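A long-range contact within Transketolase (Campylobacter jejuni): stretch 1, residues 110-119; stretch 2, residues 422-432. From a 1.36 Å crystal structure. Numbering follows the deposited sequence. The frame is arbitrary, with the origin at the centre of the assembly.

Stretch 1 (110-119) EIATGPLGQG
Stretch 2, residues 422-432: KPAARIAALMK

Ile427, on a helix, and Ala112, in an extended loop, form the apolar centre of a contact whose touching residues are at least 305 apart in sequence and which buries 361 Å² in total. Both CA-to-CB bonds point toward the opposite stretch; Ala112 CA and Ile427 CA lie 6.9 Å apart. Ile427, with chi1 and chi2 both m (-64°, -78°), sets its CG2 4.4 Å from Ala112 CB and 3.9 Å from Ala112 O, and its CD1 4.1 Å from Pro115 CD. One isoleucine thus packs against two points of the loop.

One helical turn further on, Met431, modelled as selenomethionine, fills the space beside Ala112. Its chi angles are m, t, m (-67°, -165°, -71°). Met431 CG lies 3.8 Å from Ala112 CB, while Met431 SE reaches 3.6 Å from Ile111 CG1 and 3.5 Å from Ala112 N. That backbone nitrogen is buried here and has no hydrogen-bonding partner anywhere in the model. Ile111 (t, t) points its CA-to-CB bond sideways, yet still offers CG1 to the selenium.

The loop is extended at Ile111 (phi/psi -160/146), Ala112 (-69/132) and Thr113 (-136/168), whose CA-to-CB bond points away from the helix. Gly114 (159/-68) then redirects the chain into a type II turn from Pro115 to Gln118, with Leu116 at -66/149 and Gly117 at 88/-34. The turn is closed by a weak bond from Gln118 N to Pro115 O, 3.4 Å. Gly117 is the N-cap of the helix that starts at Gln118; its backbone angles would jam a CB against the preceding carbonyl O.

The chains run in broadly opposite senses: Ala112 pairs with Ile427, Pro115 with Pro423 (CA to CA 8.0 Å) and Gln118 with Ala424 (7.1 Å). Stretch 2 is helical from Lys422 to Met431, kinked where the N atoms of Pro423 and Ala424 lack bonds to the preceding turn. Pro423, as a proline, has no amide hydrogen to give. Bonds resume with Arg426 N to Lys422 O at 2.9 Å, a weak one from Ile427 N to Pro423 O at 3.4 Å, Ala428 N to Ala424 O at 3.1 Å and Met431 N to Ile427 O at 3.0 Å; Lys432 leaves the helix with positive phi (59/41).

At the polar edge, Gln118 (m, m, chi3 -44°) lays its amide over the kinked segment. Gln118 NE2 stands 3.9 Å from Pro423 CB and is hydrogen-bonded elsewhere in the structure; Gln118 OE1 lies 3.4 Å from Ala424 CB. These are van der Waals contacts: no hydrogen bond crosses between the stretches.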

# COMPACT_ATOMS: atom_id res chain seq x y z
N GLU A 110 -15.03 -18.28 1.83
CA GLU A 110 -15.78 -17.10 1.44
C GLU A 110 -14.97 -16.11 0.64
O GLU A 110 -15.49 -15.44 -0.26
CB GLU A 110 -16.38 -16.40 2.68
CG GLU A 110 -17.52 -17.20 3.35
CD GLU A 110 -18.79 -17.32 2.54
OE1 GLU A 110 -18.93 -16.57 1.54
OE2 GLU A 110 -19.63 -18.15 2.93
N ILE A 111 -13.72 -15.96 1.01
CA ILE A 111 -12.84 -14.96 0.41
C ILE A 111 -11.43 -15.39 0.68
O ILE A 111 -11.17 -16.04 1.69
CB ILE A 111 -13.20 -13.55 0.95
CG1 ILE A 111 -12.50 -12.43 0.16
CG2 ILE A 111 -12.85 -13.41 2.42
CD1 ILE A 111 -13.28 -11.12 0.17
N ALA A 112 -10.51 -15.12 -0.23
CA ALA A 112 -9.13 -15.44 -0.03
C ALA A 112 -8.55 -14.56 1.03
O ALA A 112 -8.77 -13.35 0.99
CB ALA A 112 -8.32 -15.29 -1.36
N THR A 113 -7.83 -15.13 1.98
CA THR A 113 -7.18 -14.35 3.03
C THR A 113 -5.78 -14.85 3.24
O THR A 113 -5.41 -15.92 2.82
CB THR A 113 -7.95 -14.38 4.38
OG1 THR A 113 -7.99 -15.71 4.86
CG2 THR A 113 -9.39 -13.79 4.23
N GLY A 114 -5.01 -14.10 3.98
CA GLY A 114 -3.58 -14.42 4.13
C GLY A 114 -2.86 -13.17 4.57
O GLY A 114 -2.43 -13.07 5.71
N PRO A 115 -2.76 -12.16 3.70
CA PRO A 115 -2.16 -10.88 4.08
C PRO A 115 -2.98 -10.30 5.23
O PRO A 115 -4.21 -10.19 5.13
CB PRO A 115 -2.25 -10.05 2.79
CG PRO A 115 -2.38 -11.14 1.70
CD PRO A 115 -3.26 -12.15 2.31
N LEU A 116 -2.33 -9.99 6.34
CA LEU A 116 -3.02 -9.67 7.57
C LEU A 116 -3.81 -8.38 7.45
O LEU A 116 -3.47 -7.43 6.70
CB LEU A 116 -2.02 -9.64 8.74
CG LEU A 116 -1.41 -11.01 9.09
CD1 LEU A 116 -0.11 -10.91 9.89
CD2 LEU A 116 -2.45 -11.83 9.86
N GLY A 117 -4.91 -8.34 8.19
CA GLY A 117 -5.83 -7.23 8.18
C GLY A 117 -6.90 -7.31 7.12
O GLY A 117 -8.01 -6.84 7.32
N GLN A 118 -6.58 -7.88 5.97
CA GLN A 118 -7.52 -7.90 4.83
C GLN A 118 -8.86 -8.47 5.24
O GLN A 118 -9.92 -7.91 4.94
CB GLN A 118 -6.99 -8.73 3.63
CG GLN A 118 -5.75 -8.23 2.93
CD GLN A 118 -5.93 -6.88 2.29
OE1 GLN A 118 -6.96 -6.62 1.64
NE2 GLN A 118 -4.90 -6.01 2.44
N GLY A 119 -8.82 -9.61 5.93
CA GLY A 119 -10.03 -10.34 6.23
C GLY A 119 -10.99 -9.56 7.12
O GLY A 119 -12.20 -9.67 6.99
N LYS A 422 -3.15 -1.29 -3.24
CA LYS A 422 -2.59 -2.35 -4.07
C LYS A 422 -2.69 -3.75 -3.43
O LYS A 422 -3.01 -4.69 -4.13
CB LYS A 422 -1.16 -1.99 -4.47
CG LYS A 422 -0.36 -3.07 -5.22
CD LYS A 422 -0.90 -3.44 -6.57
CE LYS A 422 -0.06 -4.54 -7.22
NZ LYS A 422 -0.28 -5.85 -6.51
N PRO A 423 -2.45 -3.90 -2.12
CA PRO A 423 -2.51 -5.29 -1.59
C PRO A 423 -3.88 -5.90 -1.73
O PRO A 423 -4.03 -7.10 -1.95
CB PRO A 423 -2.11 -5.12 -0.11
CG PRO A 423 -1.32 -3.90 -0.08
CD PRO A 423 -1.94 -2.96 -1.11
N ALA A 424 -4.94 -5.11 -1.59
CA ALA A 424 -6.31 -5.57 -1.76
C ALA A 424 -6.66 -5.75 -3.23
O ALA A 424 -7.37 -6.68 -3.58
CB ALA A 424 -7.30 -4.58 -1.09
N ALA A 425 -6.15 -4.88 -4.11
CA ALA A 425 -6.30 -5.12 -5.54
C ALA A 425 -5.73 -6.48 -5.93
O ALA A 425 -6.28 -7.19 -6.77
CB ALA A 425 -5.68 -3.98 -6.37
N ARG A 426 -4.61 -6.84 -5.32
CA ARG A 426 -3.99 -8.11 -5.61
C ARG A 426 -4.89 -9.26 -5.22
O ARG A 426 -4.92 -10.27 -5.94
CB ARG A 426 -2.66 -8.20 -4.89
CG ARG A 426 -1.74 -9.24 -5.48
CD ARG A 426 -0.39 -9.33 -4.72
NE ARG A 426 0.60 -10.04 -5.53
CZ ARG A 426 0.99 -11.29 -5.35
NH1 ARG A 426 0.51 -12.03 -4.38
NH2 ARG A 426 1.90 -11.79 -6.17
N ILE A 427 -5.61 -9.17 -4.11
CA ILE A 427 -6.57 -10.21 -3.75
C ILE A 427 -7.70 -10.29 -4.78
O ILE A 427 -8.15 -11.40 -5.13
CB ILE A 427 -7.12 -9.99 -2.33
CG1 ILE A 427 -6.03 -10.10 -1.28
CG2 ILE A 427 -8.26 -10.97 -2.03
CD1 ILE A 427 -5.64 -11.57 -0.96
N ALA A 428 -8.18 -9.17 -5.28
CA ALA A 428 -9.16 -9.20 -6.37
C ALA A 428 -8.65 -10.00 -7.55
O ALA A 428 -9.37 -10.81 -8.16
CB ALA A 428 -9.54 -7.78 -6.78
N ALA A 429 -7.40 -9.75 -7.93
CA ALA A 429 -6.76 -10.44 -9.03
C ALA A 429 -6.60 -11.92 -8.75
O ALA A 429 -6.91 -12.77 -9.61
CB ALA A 429 -5.43 -9.77 -9.35
N LEU A 430 -6.12 -12.28 -7.57
CA LEU A 430 -5.96 -13.67 -7.18
C LEU A 430 -7.26 -14.43 -7.30
O LEU A 430 -7.27 -15.59 -7.73
CB LEU A 430 -5.42 -13.74 -5.73
CG LEU A 430 -3.90 -13.52 -5.63
CD1 LEU A 430 -3.50 -12.96 -4.24
CD2 LEU A 430 -3.12 -14.80 -5.95
N MSE A 431 -8.37 -13.81 -6.89
CA MSE A 431 -9.68 -14.47 -6.90
C MSE A 431 -10.40 -14.37 -8.26
O MSE A 431 -11.37 -15.07 -8.48
CB MSE A 431 -10.61 -13.80 -5.89
CG MSE A 431 -10.21 -14.01 -4.45
SE MSE A 431 -11.63 -13.55 -3.20
CE MSE A 431 -11.64 -11.61 -3.38
N LYS A 432 -9.92 -13.51 -9.15
CA LYS A 432 -10.57 -13.27 -10.45
C LYS A 432 -12.00 -12.77 -10.30
O LYS A 432 -12.90 -13.18 -11.03
CB LYS A 432 -10.46 -14.47 -11.41
CG LYS A 432 -9.05 -14.96 -11.61
CD LYS A 432 -9.03 -16.19 -12.53
CE LYS A 432 -9.25 -15.90 -13.92
NZ LYS A 432 -8.95 -17.17 -14.76